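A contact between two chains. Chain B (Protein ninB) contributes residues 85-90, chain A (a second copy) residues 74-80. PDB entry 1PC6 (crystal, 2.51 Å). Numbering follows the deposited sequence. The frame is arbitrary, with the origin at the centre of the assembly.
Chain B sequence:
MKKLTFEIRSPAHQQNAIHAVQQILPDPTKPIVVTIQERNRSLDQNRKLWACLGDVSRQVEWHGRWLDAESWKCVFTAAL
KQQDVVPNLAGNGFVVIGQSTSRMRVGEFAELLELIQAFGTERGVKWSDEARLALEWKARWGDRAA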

# COMPACT_ATOMS: atom_id res chain seq x y z
N VAL B 85 -16.60 -1.55 -13.16
CA VAL B 85 -16.03 -1.46 -14.49
C VAL B 85 -16.33 -0.09 -15.09
O VAL B 85 -17.50 0.30 -15.20
CB VAL B 85 -16.58 -2.58 -15.42
CG1 VAL B 85 -16.12 -2.36 -16.85
CG2 VAL B 85 -16.08 -3.93 -14.96
N VAL B 86 -15.27 0.63 -15.45
CA VAL B 86 -15.36 1.95 -16.08
C VAL B 86 -14.58 1.84 -17.40
O VAL B 86 -13.74 0.95 -17.57
CB VAL B 86 -14.74 3.07 -15.21
CG1 VAL B 86 -15.40 3.11 -13.85
CG2 VAL B 86 -13.26 2.84 -15.06
N PRO B 87 -14.84 2.75 -18.35
CA PRO B 87 -14.13 2.73 -19.64
C PRO B 87 -12.64 2.97 -19.49
O PRO B 87 -12.20 3.66 -18.56
CB PRO B 87 -14.80 3.84 -20.43
CG PRO B 87 -16.17 3.94 -19.79
CD PRO B 87 -15.87 3.80 -18.35
N ASN B 88 -11.85 2.40 -20.39
CA ASN B 88 -10.40 2.58 -20.34
C ASN B 88 -10.14 3.95 -20.99
O ASN B 88 -11.00 4.46 -21.71
CB ASN B 88 -9.70 1.46 -21.12
CG ASN B 88 -9.98 1.54 -22.61
OD1 ASN B 88 -11.09 1.88 -23.02
ND2 ASN B 88 -8.98 1.22 -23.42
N LEU B 89 -8.97 4.53 -20.72
CA LEU B 89 -8.64 5.85 -21.27
C LEU B 89 -8.77 5.97 -22.78
O LEU B 89 -9.23 6.99 -23.30
CB LEU B 89 -7.22 6.27 -20.85
CG LEU B 89 -7.06 6.79 -19.42
CD1 LEU B 89 -5.60 7.00 -19.12
CD2 LEU B 89 -7.83 8.08 -19.26
N ALA B 90 -8.36 4.92 -23.49
CA ALA B 90 -8.43 4.91 -24.94
C ALA B 90 -9.87 4.92 -25.45
O ALA B 90 -10.13 5.33 -26.58
CB ALA B 90 -7.69 3.70 -25.48
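Chain A, residues 74-80: CVFTAAL

An apolar side chain at a turn can pack against residues about one turn apart on a helix, and this contact between two copies of ninB is a compact example. Chain A contributes a helical segment that begins earlier in the chain, with Ala78(A) N donating to Cys74(A) O at 2.5 Å. Chain B arrives as the end of a strand, extended through Pro87(B), and then turns at Leu89(B), whose phi/psi of -54/-40 departs from the extended values before it. Both stretches run in the same general sense, from Val86(B) near Val75(A) to Leu89(B) near Ala79(A), where Leu89(B) CA lies 6.5 Å from Ala79(A) CA. No hydrogen bond crosses between the stretches; the contact is apolar packing.

Leu89(B), in the m, t rotamer with its CA-to-CB bond toward the helix, has the largest covered area. Leu89(B) CG lies 3.8 Å from Val75(A) CG1, while Leu89(B) CD1 lies 3.8 Å from Ala79(A) CB: residues four apart, about one helical turn, both face the leucine. Phe76(A) joins differently. Its CA-to-CB bond points away, yet chi1 of -79° (m) leaves the ring close enough for Phe76(A) CD1 to approach Leu89(B) CD1 at 3.6 Å, obliquely. Val75(A), in t, also meets the strand: Val75(A) CG2 lies 3.9 Å from CG2 of Val86(B), an m rotamer, while Val75(A) CG1 lies 4.2 Å from Pro87(B) O.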

# COMPACT_ATOMS: atom_id res chain seq x y z
N CYS A 74 -6.00 2.83 -11.00
CA CYS A 74 -6.31 1.66 -11.82
C CYS A 74 -6.38 2.02 -13.30
O CYS A 74 -5.66 1.46 -14.13
CB CYS A 74 -7.64 1.04 -11.40
SG CYS A 74 -7.53 -0.25 -10.18
N VAL A 75 -7.27 2.95 -13.62
CA VAL A 75 -7.47 3.40 -14.98
C VAL A 75 -6.14 3.79 -15.60
O VAL A 75 -5.79 3.36 -16.70
CB VAL A 75 -8.43 4.61 -15.04
CG1 VAL A 75 -8.73 4.96 -16.49
CG2 VAL A 75 -9.71 4.30 -14.28
N PHE A 76 -5.38 4.61 -14.88
CA PHE A 76 -4.11 5.04 -15.40
C PHE A 76 -3.16 3.87 -15.54
O PHE A 76 -2.55 3.70 -16.59
CB PHE A 76 -3.50 6.14 -14.53
CG PHE A 76 -4.10 7.50 -14.78
CD1 PHE A 76 -4.03 8.07 -16.04
CD2 PHE A 76 -4.75 8.19 -13.75
CE1 PHE A 76 -4.61 9.32 -16.28
CE2 PHE A 76 -5.33 9.44 -13.99
CZ PHE A 76 -5.27 10.01 -15.26
N THR A 77 -3.05 3.05 -14.52
CA THR A 77 -2.16 1.89 -14.60
C THR A 77 -2.62 0.96 -15.72
O THR A 77 -1.82 0.35 -16.41
CB THR A 77 -2.13 1.13 -13.29
OG1 THR A 77 -1.58 1.96 -12.26
CG2 THR A 77 -1.29 -0.12 -13.42
N ALA A 78 -3.94 0.86 -15.89
CA ALA A 78 -4.50 -0.00 -16.93
C ALA A 78 -4.04 0.44 -18.30
O ALA A 78 -3.92 -0.38 -19.21
CB ALA A 78 -6.01 0.02 -16.85
N ALA A 79 -3.80 1.73 -18.46
CA ALA A 79 -3.36 2.30 -19.74
C ALA A 79 -1.91 1.95 -20.10
O ALA A 79 -1.50 2.07 -21.25
CB ALA A 79 -3.54 3.82 -19.73
N LEU A 80 -1.14 1.53 -19.11
CA LEU A 80 0.25 1.17 -19.33
C LEU A 80 0.46 -0.34 -19.39
O LEU A 80 1.08 -0.86 -20.32
CB LEU A 80 1.16 1.76 -18.24
CG LEU A 80 1.48 3.27 -18.22
CD1 LEU A 80 1.34 3.85 -19.64
CD2 LEU A 80 0.56 3.99 -17.23